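Local coordinates for putative membrane protein mmpL11 (Mycobacterium tuberculosis, PDB 4Y0L) that probably exports lipids across the mycobacterial inner membrane as an RND-family transporter, of which this fragment is a periplasmic domain, at residues H27-A32 with T70-Q75. Numbering follows the deposited sequence.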
ATOM      1  N   HIS A  27       3.837   6.573  -1.137  1.00 30.26           N
ATOM      2  CA  HIS A  27       4.640   7.450  -1.984  1.00 25.88           C
ATOM      3  C   HIS A  27       5.084   6.763  -3.275  1.00 29.78           C
ATOM      4  O   HIS A  27       5.173   7.401  -4.325  1.00 34.53           O
ATOM      5  CB  HIS A  27       5.861   7.942  -1.203  1.00 34.46           C
ATOM      6  CG  HIS A  27       6.841   8.714  -2.029  1.00 43.27           C
ATOM      7  ND1 HIS A  27       7.956   8.133  -2.596  1.00 51.28           N
ATOM      8  CD2 HIS A  27       6.883  10.022  -2.373  1.00 38.75           C
ATOM      9  CE1 HIS A  27       8.638   9.050  -3.259  1.00 46.01           C
ATOM     10  NE2 HIS A  27       8.008  10.205  -3.140  1.00 40.98           N
ATOM     11  N   ARG A  28       5.364   5.465  -3.199  1.00 23.23           N
ATOM     12  CA  ARG A  28       5.796   4.716  -4.374  1.00 25.16           C
ATOM     13  C   ARG A  28       4.621   4.452  -5.313  1.00 26.30           C
ATOM     14  O   ARG A  28       4.785   4.419  -6.533  1.00 28.59           O
ATOM     15  CB  ARG A  28       6.447   3.394  -3.962  1.00 24.51           C
ATOM     16  CG  ARG A  28       7.218   2.702  -5.081  1.00 26.85           C
ATOM     17  CD  ARG A  28       8.526   3.418  -5.380  1.00 37.89           C
ATOM     18  NE  ARG A  28       9.277   2.783  -6.465  1.00 40.13           N
ATOM     19  CZ  ARG A  28       9.483   3.312  -7.672  1.00 44.55           C
ATOM     20  NH1 ARG A  28       9.008   4.511  -7.991  1.00 46.70           N
ATOM     21  NH2 ARG A  28      10.181   2.634  -8.572  1.00 35.97           N
ATOM     22  N   ILE A  29       3.438   4.260  -4.740  1.00 25.05           N
ATOM     23  CA  ILE A  29       2.224   4.070  -5.527  1.00 26.39           C
ATOM     24  C   ILE A  29       1.944   5.309  -6.371  1.00 29.70           C
ATOM     25  O   ILE A  29       1.571   5.203  -7.538  1.00 39.79           O
ATOM     26  CB  ILE A  29       1.006   3.768  -4.622  1.00 30.49           C
ATOM     27  CG1 ILE A  29       1.139   2.376  -4.006  1.00 23.97           C
ATOM     28  CG2 ILE A  29      -0.307   3.848  -5.411  1.00 26.74           C
ATOM     29  CD1 ILE A  29       0.186   2.113  -2.857  1.00 22.47           C
ATOM     30  N   ALA A  30       2.130   6.482  -5.775  1.00 27.55           N
ATOM     31  CA  ALA A  30       1.861   7.743  -6.457  1.00 29.55           C
ATOM     32  C   ALA A  30       2.795   7.950  -7.646  1.00 31.99           C
ATOM     33  O   ALA A  30       2.514   8.761  -8.528  1.00 34.40           O
ATOM     34  CB  ALA A  30       1.986   8.901  -5.485  1.00 28.62           C
ATOM     35  N   GLN A  31       3.905   7.218  -7.662  1.00 33.65           N
ATOM     36  CA  GLN A  31       4.872   7.303  -8.752  1.00 34.25           C
ATOM     37  C   GLN A  31       4.539   6.338  -9.888  1.00 36.08           C
ATOM     38  O   GLN A  31       5.135   6.409 -10.963  1.00 40.70           O
ATOM     39  CB  GLN A  31       6.281   7.021  -8.231  1.00 33.57           C
ATOM     40  CG  GLN A  31       6.962   8.230  -7.611  1.00 41.20           C
ATOM     41  CD  GLN A  31       8.232   7.869  -6.864  1.00 45.96           C
ATOM     42  OE1 GLN A  31       8.514   6.694  -6.626  1.00 36.51           O
ATOM     43  NE2 GLN A  31       9.007   8.881  -6.493  1.00 43.79           N
ATOM     44  N   ALA A  32       3.591   5.438  -9.647  1.00 34.98           N
ATOM     45  CA  ALA A  32       3.207   4.447 -10.646  1.00 36.91           C
ATOM     46  C   ALA A  32       2.629   5.119 -11.893  1.00 46.88           C
ATOM     47  O   ALA A  32       2.127   6.242 -11.819  1.00 40.19           O
ATOM     48  CB  ALA A  32       2.202   3.469 -10.057  1.00 38.00           C
ATOM     49  N   THR A  70       1.007  -4.672 -12.566  1.00 51.24           N
ATOM     50  CA  THR A  70       2.255  -5.412 -12.737  1.00 55.21           C
ATOM     51  C   THR A  70       3.439  -4.576 -12.256  1.00 49.79           C
ATOM     52  O   THR A  70       4.403  -5.107 -11.704  1.00 49.25           O
ATOM     53  CB  THR A  70       2.478  -5.829 -14.211  1.00 66.81           C
ATOM     54  OG1 THR A  70       3.688  -6.588 -14.320  1.00 68.54           O
ATOM     55  CG2 THR A  70       2.564  -4.613 -15.126  1.00 66.55           C
ATOM     56  N   TRP A  71       3.354  -3.267 -12.464  1.00 48.89           N
ATOM     57  CA  TRP A  71       4.389  -2.347 -12.009  1.00 46.73           C
ATOM     58  C   TRP A  71       4.463  -2.340 -10.484  1.00 51.44           C
ATOM     59  O   TRP A  71       5.545  -2.421  -9.905  1.00 58.36           O
ATOM     60  CB  TRP A  71       4.113  -0.936 -12.535  1.00 46.77           C
ATOM     61  CG  TRP A  71       5.169   0.066 -12.184  1.00 44.97           C
ATOM     62  CD1 TRP A  71       6.200   0.479 -12.975  1.00 46.50           C
ATOM     63  CD2 TRP A  71       5.295   0.788 -10.951  1.00 46.99           C
ATOM     64  NE1 TRP A  71       6.961   1.411 -12.314  1.00 44.18           N
ATOM     65  CE2 TRP A  71       6.428   1.619 -11.070  1.00 41.02           C
ATOM     66  CE3 TRP A  71       4.562   0.812  -9.760  1.00 46.81           C
ATOM     67  CZ2 TRP A  71       6.845   2.463 -10.044  1.00 37.95           C
ATOM     68  CZ3 TRP A  71       4.980   1.651  -8.740  1.00 35.76           C
ATOM     69  CH2 TRP A  71       6.110   2.465  -8.890  1.00 35.31           C
ATOM     70  N   MET A  72       3.304  -2.252  -9.841  1.00 53.41           N
ATOM     71  CA  MET A  72       3.232  -2.220  -8.385  1.00 43.91           C
ATOM     72  C   MET A  72       3.710  -3.530  -7.764  1.00 44.50           C
ATOM     73  O   MET A  72       4.459  -3.527  -6.787  1.00 37.30           O
ATOM     74  CB  MET A  72       1.802  -1.925  -7.932  1.00 41.76           C
ATOM     75  CG  MET A  72       1.352  -0.502  -8.205  1.00 48.31           C
ATOM     76  SD  MET A  72      -0.308  -0.174  -7.592  1.00 58.86           S
ATOM     77  CE  MET A  72      -0.626   1.424  -8.333  1.00 42.00           C
ATOM     78  N   ARG A  73       3.279  -4.649  -8.338  1.00 53.38           N
ATOM     79  CA  ARG A  73       3.662  -5.965  -7.835  1.00 49.96           C
ATOM     80  C   ARG A  73       5.164  -6.207  -7.953  1.00 46.84           C
ATOM     81  O   ARG A  73       5.706  -7.112  -7.319  1.00 45.03           O
ATOM     82  CB  ARG A  73       2.895  -7.058  -8.582  1.00 47.00           C
ATOM     83  CG  ARG A  73       1.440  -7.169  -8.166  1.00 50.59           C
ATOM     84  CD  ARG A  73       0.663  -8.103  -9.077  1.00 51.45           C
ATOM     85  NE  ARG A  73      -0.699  -8.308  -8.592  1.00 59.42           N
ATOM     86  CZ  ARG A  73      -1.690  -8.819  -9.317  1.00 57.12           C
ATOM     87  NH1 ARG A  73      -1.485  -9.178 -10.577  1.00 55.78           N
ATOM     88  NH2 ARG A  73      -2.891  -8.964  -8.779  1.00 54.05           N
ATOM     89  N   THR A  74       5.828  -5.391  -8.765  1.00 42.41           N
ATOM     90  CA  THR A  74       7.265  -5.504  -8.979  1.00 47.63           C
ATOM     91  C   THR A  74       8.048  -4.553  -8.077  1.00 46.14           C
ATOM     92  O   THR A  74       9.155  -4.872  -7.642  1.00 58.48           O
ATOM     93  CB  THR A  74       7.628  -5.209 -10.453  1.00 54.67           C
ATOM     94  OG1 THR A  74       6.924  -6.113 -11.314  1.00 61.12           O
ATOM     95  CG2 THR A  74       9.127  -5.354 -10.691  1.00 46.85           C
ATOM     96  N   GLN A  75       7.463  -3.393  -7.794  1.00 41.50           N
ATOM     97  CA  GLN A  75       8.190  -2.298  -7.155  1.00 38.84           C
ATOM     98  C   GLN A  75       7.888  -2.131  -5.668  1.00 33.05           C
ATOM     99  O   GLN A  75       8.761  -1.735  -4.897  1.00 36.77           O
ATOM    100  CB  GLN A  75       7.877  -0.986  -7.881  1.00 44.19           C
ATOM    101  CG  GLN A  75       8.326  -0.966  -9.330  1.00 44.68           C
ATOM    102  CD  GLN A  75       9.829  -1.077  -9.475  1.00 56.25           C
ATOM    103  OE1 GLN A  75      10.584  -0.515  -8.682  1.00 41.36           O
ATOM    104  NE2 GLN A  75      10.272  -1.812 -10.490  1.00 55.20           N
TER
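Ile29 and Met72 mark the approach of two helices, CA to CA 7.0 Å, and Ala32 comes equally near Trp71 because a type I beta turn from Ile29 to Ala32 carries the chain round. The Trp71 indole reaches across, its CG anti to the backbone N. Ala32 CA lies 3.8 Å from the centroid of the six-membered ring of Trp71, 11° off its normal, which meets the criteria for a CH-pi contact; Gln75 CG covers the opposite face. At the rim, Trp71 CH2 comes within 3.3 Å of Arg28 O, the same oxygen that accepts a backbone bond from Gln31 N.

The rim of the indole, at CZ2, points into the face of the Arg28 guanidinium, planes 73° apart: edge-to-face, not a parallel stack. Two side-chain amide oxygens accept from it, both approached from above the carbonyl plane: Arg28 NH1 donates to Gln31 OE1 at 2.6 Å, and Arg28 NH2 to Gln75 OE1 at 3.2 Å with an N-H...O angle of 150°. Gln75 OE1 also accepts from Arg78. On the buried side, Met72 CE packs 3.8 Å from Ile29 CG2 and also touches Ala32 CB.

Ile29 and Met72 both rest on Val4 of strand 2-7, while Ile29 extends to Leu52 and Ala54 of strand 49-55; the contact thus joins helices 19-29 and 66-80 over the sheet of a beta-alpha-beta-beta-alpha-beta, ferredoxin-like fold, as in RND periplasmic subdomains.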